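Long-range contacts in exodeoxyribonuclease (Neisseria meningitidis, PDB 4B5F), which probably cleaves the DNA backbone at abasic sites and degrades duplex DNA from 3' ends, using magnesium or manganese ions in DNA repair: residues G53-W58 against K74-N79; I82-E87 against D128-M133; F100-V105 against G141-V146. All coordinates share one frame; numbering follows the deposited sequence. Where two conformers were deposited one is given.

Overall arrangement
The three contacts sample the two-sheet sandwich of the DNase I-like fold at different depths. Contact 1 is a partly buried contact at the edge of one sheet, of histidine rings on aliphatic groups, where the chain leaves that sheet for the other. Contact 3 lies inside the second sheet, with buried strand residues and paired backbones, and charged side chains only at its outer end. Contact 2 is apolar side-chain packing of a loop on helix 117-139, the helix that connects the two strands of contact 3. Contacts 1 and 3 meet where Asp-78 OD2 probably hydrogen-bonds Gly-101 N and Pro-77 packs on Phe-100; contacts 2 and 3 do not touch.

Contact 1: G53-W58 against K74-N79; sequences GMHGHW and KRKPDN
His-55 and His-57 reach from strand 55-59, the outermost strand at one side of the six-stranded sheet, onto Lys-76 and Pro-77 in the loop that carries the chain from strand 69-73 to the other sheet of the sandwich. The His-55 side chain does most of the touching. His-55 CB lies 4.2 Å from Pro-77 CD. With CG anti to its own carbonyl carbon (chi1 -59°), the ring extends over the loop, and CG comes near Lys-76 CA. On one flank His-55 CD2 approaches Lys-74 O at 3.5 Å, the oxygen lying in the ring plane at the edge. Lys-76 CB stands over one face in a CH-pi contact, 3.6 Å from the centroid of the His-55 ring and 22° off its normal. It is displaced toward the NE2-CE1 side, 3.4 Å from His-55 NE2, while His-55 ND1 lies near Lys-76 CG. The lysine chain then continues past the CE1 side of the ring, still above its plane.

The side chains of His-57 and Pro-77 point at each other from opposite directions, with His-57 NE2 3.6 Å from Pro-77 CG. Pro-77 also packs on Cys-98 and Phe-100 of strand 95-100, so this proline touches both sheets. At the start of the contact Met-54, bent at chi3 (70°), brings Met-54 CE to 3.8 Å from Lys-74 N and packs on Tyr-72 as well. Backbone bonds from His-55 to Ser-73 and from His-57 to Val-71 hold the strand carrying both rings.

His-55 thus works here as a flat surface for aliphatic carbons, and His-57 adds apolar contact through its ring atoms. Lys-76 NZ, 4.6 Å from His-55 ND1, would be expected to disfavour a positive charge on that ring.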
loop_
_atom_site.group_PDB
_atom_site.type_symbol
_atom_site.label_atom_id
_atom_site.label_comp_id
_atom_site.label_asym_id
_atom_site.label_seq_id
_atom_site.Cartn_x
_atom_site.Cartn_y
_atom_site.Cartn_z
ATOM N N GLY A 53 -5.733 10.909 -18.279
ATOM C CA GLY A 53 -5.708 12.326 -17.965
ATOM C C GLY A 53 -5.579 12.621 -16.483
ATOM O O GLY A 53 -5.612 13.780 -16.071
ATOM N N MET A 54 -5.437 11.577 -15.673
ATOM C CA MET A 54 -5.230 11.765 -14.244
ATOM C C MET A 54 -3.852 12.363 -13.991
ATOM O O MET A 54 -2.904 12.085 -14.719
ATOM C CB MET A 54 -5.358 10.438 -13.490
ATOM C CG MET A 54 -6.719 9.770 -13.603
ATOM S SD MET A 54 -6.754 8.139 -12.823
ATOM C CE MET A 54 -6.629 8.574 -11.091
ATOM N N HIS A 55 -3.752 13.198 -12.965
ATOM C CA HIS A 55 -2.459 13.679 -12.504
ATOM C C HIS A 55 -1.721 12.507 -11.871
ATOM O O HIS A 55 -2.348 11.565 -11.389
ATOM C CB HIS A 55 -2.643 14.805 -11.490
ATOM C CG HIS A 55 -3.404 15.978 -12.025
ATOM N ND1 HIS A 55 -2.784 17.092 -12.547
ATOM C CD2 HIS A 55 -4.735 16.204 -12.127
ATOM C CE1 HIS A 55 -3.700 17.957 -12.944
ATOM N NE2 HIS A 55 -4.892 17.443 -12.700
ATOM N N GLY A 56 -0.395 12.555 -11.881
ATOM C CA GLY A 56 0.389 11.460 -11.341
ATOM C C GLY A 56 1.739 11.894 -10.814
ATOM O O GLY A 56 2.398 12.755 -11.399
ATOM N N HIS A 57 2.149 11.296 -9.700
ATOM C CA HIS A 57 3.450 11.593 -9.112
ATOM C C HIS A 57 4.095 10.327 -8.570
ATOM O O HIS A 57 3.510 9.623 -7.754
ATOM C CB HIS A 57 3.310 12.645 -8.012
ATOM C CG HIS A 57 2.674 13.915 -8.479
ATOM N ND1 HIS A 57 3.402 14.975 -8.975
ATOM C CD2 HIS A 57 1.374 14.288 -8.545
ATOM C CE1 HIS A 57 2.580 15.950 -9.315
ATOM N NE2 HIS A 57 1.343 15.559 -9.065
ATOM N N TRP A 58 5.309 10.044 -9.025
ATOM C CA TRP A 58 5.961 8.784 -8.705
ATOM C C TRP A 58 7.323 8.998 -8.066
ATOM O O TRP A 58 7.929 10.059 -8.204
ATOM C CB TRP A 58 6.133 7.961 -9.979
ATOM C CG TRP A 58 6.815 8.736 -11.061
ATOM C CD1 TRP A 58 8.153 8.785 -11.318
ATOM C CD2 TRP A 58 6.190 9.596 -12.021
ATOM N NE1 TRP A 58 8.401 9.615 -12.384
ATOM C CE2 TRP A 58 7.211 10.124 -12.834
ATOM C CE3 TRP A 58 4.865 9.965 -12.274
ATOM C CZ2 TRP A 58 6.950 11.003 -13.883
ATOM C CZ3 TRP A 58 4.608 10.838 -13.316
ATOM C CH2 TRP A 58 5.645 11.347 -14.107
ATOM N N LYS A 74 -7.610 12.083 -10.040
ATOM C CA LYS A 74 -8.371 12.919 -10.960
ATOM C C LYS A 74 -8.153 14.396 -10.650
ATOM O O LYS A 74 -8.031 15.220 -11.556
ATOM C CB LYS A 74 -9.861 12.583 -10.887
ATOM C CG LYS A 74 -10.206 11.180 -11.356
ATOM C CD LYS A 74 -11.710 10.964 -11.384
ATOM C CE LYS A 74 -12.065 9.609 -11.975
ATOM N NZ LYS A 74 -13.537 9.447 -12.131
ATOM N N ARG A 75 -8.102 14.721 -9.362
ATOM C CA ARG A 75 -7.904 16.093 -8.914
ATOM C C ARG A 75 -6.419 16.440 -8.840
ATOM O O ARG A 75 -5.589 15.588 -8.524
ATOM C CB ARG A 75 -8.563 16.298 -7.547
ATOM C CG ARG A 75 -8.344 17.670 -6.931
ATOM C CD ARG A 75 -9.072 17.790 -5.601
ATOM N NE ARG A 75 -8.815 19.068 -4.943
ATOM C CZ ARG A 75 -9.347 19.429 -3.780
ATOM N NH1 ARG A 75 -10.174 18.610 -3.143
ATOM N NH2 ARG A 75 -9.057 20.611 -3.254
ATOM N N LYS A 76 -6.091 17.694 -9.131
ATOM C CA LYS A 76 -4.711 18.159 -9.059
ATOM C C LYS A 76 -4.334 18.462 -7.614
ATOM O O LYS A 76 -4.968 19.292 -6.963
ATOM C CB LYS A 76 -4.518 19.406 -9.927
ATOM C CG LYS A 76 -3.098 19.954 -9.923
ATOM C CD LYS A 76 -3.001 21.243 -10.726
ATOM C CE LYS A 76 -1.605 21.844 -10.657
ATOM N NZ LYS A 76 -0.575 20.948 -11.253
ATOM N N PRO A 77 -3.299 17.782 -7.102
ATOM C CA PRO A 77 -2.839 18.036 -5.733
ATOM C C PRO A 77 -2.240 19.434 -5.608
ATOM O O PRO A 77 -1.599 19.910 -6.543
ATOM C CB PRO A 77 -1.757 16.973 -5.524
ATOM C CG PRO A 77 -1.281 16.640 -6.897
ATOM C CD PRO A 77 -2.489 16.755 -7.779
ATOM N N ASP A 78 -2.456 20.084 -4.468
ATOM C CA ASP A 78 -1.883 21.405 -4.239
ATOM C C ASP A 78 -0.481 21.309 -3.647
ATOM O O ASP A 78 0.148 22.323 -3.358
ATOM C CB ASP A 78 -2.791 22.255 -3.346
ATOM C CG ASP A 78 -3.282 21.504 -2.126
ATOM O OD1 ASP A 78 -2.514 21.378 -1.150
ATOM O OD2 ASP A 78 -4.443 21.041 -2.143
ATOM N N ASN A 79 0.003 20.083 -3.473
ATOM C CA ASN A 79 1.353 19.853 -2.971
ATOM C C ASN A 79 1.761 18.393 -3.103
ATOM O O ASN A 79 0.945 17.496 -2.910
ATOM C CB ASN A 79 1.481 20.307 -1.515
ATOM C CG ASN A 79 2.860 20.043 -0.943
ATOM O OD1 ASN A 79 3.840 20.670 -1.343
ATOM N ND2 ASN A 79 2.943 19.115 0.005
#

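Contact 2: I82-E87 against D128-M133; sequences IGMGIE and DAFYPM
Met-84 and Ile-86, on an irregular loop, stand off from helix 117-139 by side-chain length, the CA atoms of Met-84 and Phe-130 being 8.1 Å apart and those of Ile-86 and Ala-129 8.3 Å. Here a loop packs on the helix that crosses over in a beta-alpha-beta unit of the DNase I-like alpha/beta sandwich: the helix joins strands 103-109 and 143-147, and the loop leads from strand 79-82 to the short helix 87-90, with Ile-86 as N-cap residue.

Met-84 is the central side chain. It starts with CG anti to its carbonyl carbon (chi1 -54°), runs straight to its sulfur and then bends at chi3 (60°), which turns the terminal methyl to the helix. There Met-84 CE meets Met-133 SD at 3.5 Å and Phe-130 CD1 at 3.9 Å, approaching the phenyl ring obliquely. The two methionines cross at about a right angle. Met-133 SD lies 3.9 Å from Met-84 CB, and a bend at chi3 sets Met-133 CE 3.9 Å from Met-84 O. Phe-95 of strand 95-100 touches Met-84, Phe-130 and Met-133 alike, and thereby brings the sheet into the cluster. Phe-89 touches Met-84 and Ala-129.

Asp-90 receives hydrogen bonds from Met-84 N at OD1 and from Gly-85 N at OD2, holding the loop backbone beside Met-84. In the helix, Pro-132 interrupts the regular bonding and a kink results; Met-133 N makes a weak bond to Phe-130 O instead.

At the margin, Ile-86 extends its longer branch straight at the helix. Ile-86 CD1 ends 3.5 Å from Ala-129 CB, closer than an ordinary carbon-carbon contact.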
loop_
_atom_site.group_PDB
_atom_site.type_symbol
_atom_site.label_atom_id
_atom_site.label_comp_id
_atom_site.label_asym_id
_atom_site.label_seq_id
_atom_site.Cartn_x
_atom_site.Cartn_y
_atom_site.Cartn_z
ATOM N N ILE A 82 7.901 13.911 -2.702
ATOM C CA ILE A 82 8.539 12.707 -3.213
ATOM C C ILE A 82 9.587 12.203 -2.227
ATOM O O ILE A 82 10.637 12.821 -2.057
ATOM C CB ILE A 82 9.202 12.961 -4.580
ATOM C CG1 ILE A 82 8.160 13.423 -5.601
ATOM C CG2 ILE A 82 9.904 11.707 -5.075
ATOM C CD1 ILE A 82 7.090 12.389 -5.891
ATOM N N GLY A 83 9.289 11.087 -1.568
ATOM C CA GLY A 83 10.219 10.484 -0.629
ATOM C C GLY A 83 9.938 10.820 0.824
ATOM O O GLY A 83 9.232 11.783 1.126
ATOM N N MET A 84 10.503 10.021 1.725
ATOM C CA MET A 84 10.322 10.214 3.161
ATOM C C MET A 84 11.168 11.368 3.677
ATOM O O MET A 84 10.870 11.954 4.717
ATOM C CB MET A 84 10.721 8.950 3.920
ATOM C CG MET A 84 10.035 7.684 3.463
ATOM S SD MET A 84 10.765 6.238 4.252
ATOM C CE MET A 84 10.471 6.606 5.981
ATOM N N GLY A 85 12.234 11.682 2.950
ATOM C CA GLY A 85 13.210 12.648 3.414
ATOM C C GLY A 85 14.378 11.924 4.054
ATOM O O GLY A 85 15.198 12.526 4.746
ATOM N N ILE A 86 14.436 10.615 3.826
ATOM C CA ILE A 86 15.527 9.784 4.318
ATOM C C ILE A 86 16.174 9.049 3.150
ATOM O O ILE A 86 15.578 8.141 2.571
ATOM C CB ILE A 86 15.032 8.761 5.354
ATOM C CG1 ILE A 86 14.339 9.477 6.514
ATOM C CG2 ILE A 86 16.188 7.912 5.860
ATOM C CD1 ILE A 86 13.823 8.549 7.582
ATOM N N GLU A 87 17.395 9.450 2.812
ATOM C CA GLU A 87 18.088 8.921 1.642
ATOM C C GLU A 87 18.159 7.396 1.643
ATOM O O GLU A 87 17.970 6.757 0.608
ATOM C CB GLU A 87 19.496 9.517 1.545
ATOM C CG GLU A 87 20.233 9.189 0.255
ATOM C CD GLU A 87 21.030 7.901 0.337
ATOM O OE1 GLU A 87 20.987 7.230 1.389
ATOM O OE2 GLU A 87 21.709 7.561 -0.654
ATOM N N ASP A 128 11.627 1.875 12.315
ATOM C CA ASP A 128 12.118 2.875 13.262
ATOM C C ASP A 128 11.969 4.296 12.723
ATOM O O ASP A 128 11.635 5.221 13.466
ATOM C CB ASP A 128 13.587 2.623 13.600
ATOM C CG ASP A 128 13.786 1.383 14.442
ATOM O OD1 ASP A 128 12.884 1.065 15.243
ATOM O OD2 ASP A 128 14.849 0.736 14.312
ATOM N N ALA A 129 12.242 4.467 11.433
ATOM C CA ALA A 129 12.266 5.793 10.821
ATOM C C ALA A 129 10.886 6.258 10.362
ATOM O O ALA A 129 10.649 7.452 10.198
ATOM C CB ALA A 129 13.244 5.808 9.655
ATOM N N PHE A 130 9.982 5.308 10.153
ATOM C CA PHE A 130 8.668 5.612 9.607
ATOM C C PHE A 130 7.649 5.808 10.721
ATOM O O PHE A 130 6.695 6.568 10.570
ATOM C CB PHE A 130 8.221 4.503 8.652
ATOM C CG PHE A 130 6.928 4.794 7.943
ATOM C CD1 PHE A 130 6.786 5.937 7.172
ATOM C CD2 PHE A 130 5.862 3.914 8.031
ATOM C CE1 PHE A 130 5.600 6.204 6.514
ATOM C CE2 PHE A 130 4.673 4.177 7.374
ATOM C CZ PHE A 130 4.543 5.322 6.615
ATOM N N TYR A 131 7.857 5.122 11.840
ATOM C CA TYR A 131 6.957 5.241 12.983
ATOM C C TYR A 131 6.769 6.696 13.428
ATOM O O TYR A 131 5.638 7.147 13.608
ATOM C CB TYR A 131 7.447 4.380 14.149
ATOM C CG TYR A 131 6.457 4.262 15.286
ATOM C CD1 TYR A 131 5.399 3.366 15.219
ATOM C CD2 TYR A 131 6.584 5.042 16.429
ATOM C CE1 TYR A 131 4.492 3.250 16.255
ATOM C CE2 TYR A 131 5.684 4.934 17.470
ATOM C CZ TYR A 131 4.639 4.036 17.379
ATOM O OH TYR A 131 3.739 3.923 18.413
ATOM N N PRO A 132 7.876 7.437 13.606
ATOM C CA PRO A 132 7.754 8.840 14.023
ATOM C C PRO A 132 7.046 9.690 12.973
ATOM O O PRO A 132 6.441 10.705 13.316
ATOM C CB PRO A 132 9.211 9.287 14.184
ATOM C CG PRO A 132 9.994 8.349 13.334
ATOM C CD PRO A 132 9.283 7.038 13.435
ATOM N N MET A 133 7.125 9.279 11.711
ATOM C CA MET A 133 6.433 9.986 10.638
ATOM C C MET A 133 4.929 9.766 10.734
ATOM O O MET A 133 4.141 10.669 10.453
ATOM C CB MET A 133 6.942 9.528 9.270
ATOM C CG MET A 133 8.388 9.890 8.988
ATOM S SD MET A 133 8.908 9.379 7.339
ATOM C CE MET A 133 7.739 10.277 6.321
#

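Contact 3: F100-V105 against G141-V146; sequences FGRLSV and GRDIVV. Unlike the reference sequence in segment 100-105: Gly-101 (reference Asp).
Ser-104 turns OG anti to its carbonyl carbon (chi1 -64°), and Arg-142 folds back at chi3 (-53°), so that hydroxyl and guanidinium meet at the outer end of a parallel strand pair. The two strands, 103-109 and 143-147, are joined by the crossover helix 117-139 in a beta-alpha-beta unit. Arg-142 NH2 donates to Ser-104 OG at 2.7 Å, the oxygen lying near the guanidinium plane; NH1 adds a weak bond. Asp-99 OD1 also bonds this hydroxyl, a second partner for OG.

Between the backbones, Ser-104 uses both backbone polar atoms: Ser-104 N donates to Asp-143 O at 3.0 Å and Ser-104 O accepts from Val-145 N at 3.0 Å, the latter bond close to straight (167°). Asp-143 N to Arg-102 O is weak. A type II' turn from Phe-100 to Leu-103 precedes this pairing.

Leu-103, Val-105, Asp-143 and Val-145 share one face of the sheet, where Leu-229 packs on Leu-103, Asp-143 and Val-145. Asp-143 OD2 bonds Tyr-256 OH; Arg-102 gives it only charge attraction, Arg-102 NE staying 4.1 Å from Asp-143 OD2. Leu-103 CD1 comes within 3.4 Å of Asp-143 O.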
loop_
_atom_site.group_PDB
_atom_site.type_symbol
_atom_site.label_atom_id
_atom_site.label_comp_id
_atom_site.label_asym_id
_atom_site.label_seq_id
_atom_site.Cartn_x
_atom_site.Cartn_y
_atom_site.Cartn_z
ATOM N N PHE A 100 -4.501 17.012 -1.039
ATOM C CA PHE A 100 -5.691 17.518 -1.709
ATOM C C PHE A 100 -6.559 18.262 -0.703
ATOM O O PHE A 100 -7.477 17.688 -0.120
ATOM C CB PHE A 100 -6.491 16.369 -2.327
ATOM C CG PHE A 100 -5.669 15.448 -3.183
ATOM C CD1 PHE A 100 -5.043 14.344 -2.631
ATOM C CD2 PHE A 100 -5.529 15.684 -4.541
ATOM C CE1 PHE A 100 -4.289 13.491 -3.416
ATOM C CE2 PHE A 100 -4.776 14.835 -5.331
ATOM C CZ PHE A 100 -4.155 13.738 -4.767
ATOM N N GLY A 101 -6.261 19.541 -0.497
ATOM C CA GLY A 101 -6.980 20.334 0.482
ATOM C C GLY A 101 -6.801 19.786 1.885
ATOM O O GLY A 101 -5.683 19.723 2.397
ATOM N N ARG A 102 -7.904 19.377 2.505
ATOM C CA ARG A 102 -7.864 18.836 3.859
ATOM C C ARG A 102 -7.434 17.371 3.870
ATOM O O ARG A 102 -7.251 16.778 4.933
ATOM C CB ARG A 102 -9.228 18.982 4.534
ATOM C CG ARG A 102 -10.348 18.231 3.835
ATOM C CD ARG A 102 -11.663 18.382 4.580
ATOM N NE ARG A 102 -12.759 17.702 3.897
ATOM C CZ ARG A 102 -14.002 17.630 4.363
ATOM N NH1 ARG A 102 -14.312 18.198 5.521
ATOM N NH2 ARG A 102 -14.936 16.990 3.672
ATOM N N LEU A 103 -7.272 16.795 2.685
ATOM C CA LEU A 103 -6.925 15.384 2.564
ATOM C C LEU A 103 -5.485 15.178 2.106
ATOM O O LEU A 103 -4.926 16.005 1.387
ATOM C CB LEU A 103 -7.879 14.681 1.595
ATOM C CG LEU A 103 -7.587 13.206 1.305
ATOM C CD1 LEU A 103 -7.652 12.379 2.584
ATOM C CD2 LEU A 103 -8.544 12.661 0.259
ATOM N N SER A 104 -4.894 14.070 2.534
ATOM C CA SER A 104 -3.571 13.669 2.076
ATOM C C SER A 104 -3.537 12.158 1.906
ATOM O O SER A 104 -3.964 11.422 2.790
ATOM C CB SER A 104 -2.496 14.112 3.068
ATOM O OG SER A 104 -2.436 15.524 3.154
ATOM N N VAL A 105 -3.038 11.702 0.763
ATOM C CA VAL A 105 -2.945 10.277 0.479
ATOM C C VAL A 105 -1.502 9.890 0.179
ATOM O O VAL A 105 -0.801 10.590 -0.547
ATOM C CB VAL A 105 -3.834 9.883 -0.712
ATOM C CG1 VAL A 105 -3.817 8.377 -0.906
ATOM C CG2 VAL A 105 -5.255 10.377 -0.497
ATOM N N GLY A 141 -3.700 16.200 12.593
ATOM C CA GLY A 141 -5.128 16.334 12.811
ATOM C C GLY A 141 -5.934 16.375 11.529
ATOM O O GLY A 141 -7.162 16.445 11.563
ATOM N N ARG A 142 -5.244 16.331 10.393
ATOM C CA ARG A 142 -5.911 16.355 9.098
ATOM C C ARG A 142 -6.219 14.945 8.604
ATOM O O ARG A 142 -5.638 13.970 9.081
ATOM C CB ARG A 142 -5.066 17.107 8.068
ATOM C CG ARG A 142 -4.716 18.530 8.476
ATOM C CD ARG A 142 -4.087 19.304 7.329
ATOM N NE ARG A 142 -2.953 18.597 6.744
ATOM C CZ ARG A 142 -3.013 17.877 5.629
ATOM N NH1 ARG A 142 -4.156 17.768 4.967
ATOM N NH2 ARG A 142 -1.928 17.269 5.172
ATOM N N ASP A 143 -7.138 14.846 7.649
ATOM C CA ASP A 143 -7.536 13.555 7.097
ATOM C C ASP A 143 -6.410 12.951 6.270
ATOM O O ASP A 143 -5.987 13.528 5.269
ATOM C CB ASP A 143 -8.791 13.707 6.238
ATOM C CG ASP A 143 -9.945 14.337 6.996
ATOM O OD1 ASP A 143 -10.035 14.130 8.225
ATOM O OD2 ASP A 143 -10.760 15.040 6.364
ATOM N N ILE A 144 -5.927 11.787 6.689
ATOM C CA ILE A 144 -4.821 11.132 5.997
ATOM C C ILE A 144 -5.082 9.645 5.775
ATOM O O ILE A 144 -5.524 8.937 6.679
ATOM C CB ILE A 144 -3.497 11.307 6.765
ATOM C CG1 ILE A 144 -3.206 12.791 6.996
ATOM C CG2 ILE A 144 -2.352 10.643 6.013
ATOM C CD1 ILE A 144 -1.925 13.052 7.754
ATOM N N VAL A 145 -4.807 9.184 4.560
ATOM C CA VAL A 145 -4.915 7.775 4.211
ATOM C C VAL A 145 -3.587 7.270 3.659
ATOM O O VAL A 145 -3.145 7.695 2.594
ATOM C CB VAL A 145 -6.013 7.527 3.159
ATOM C CG1 VAL A 145 -6.015 6.069 2.728
ATOM C CG2 VAL A 145 -7.372 7.924 3.706
ATOM N N VAL A 146 -2.952 6.367 4.396
ATOM C CA VAL A 146 -1.714 5.743 3.961
ATOM C C VAL A 146 -2.009 4.381 3.341
ATOM O O VAL A 146 -2.189 3.388 4.049
ATOM C CB VAL A 146 -0.732 5.567 5.131
ATOM C CG1 VAL A 146 0.616 5.074 4.622
ATOM C CG2 VAL A 146 -0.571 6.877 5.890
#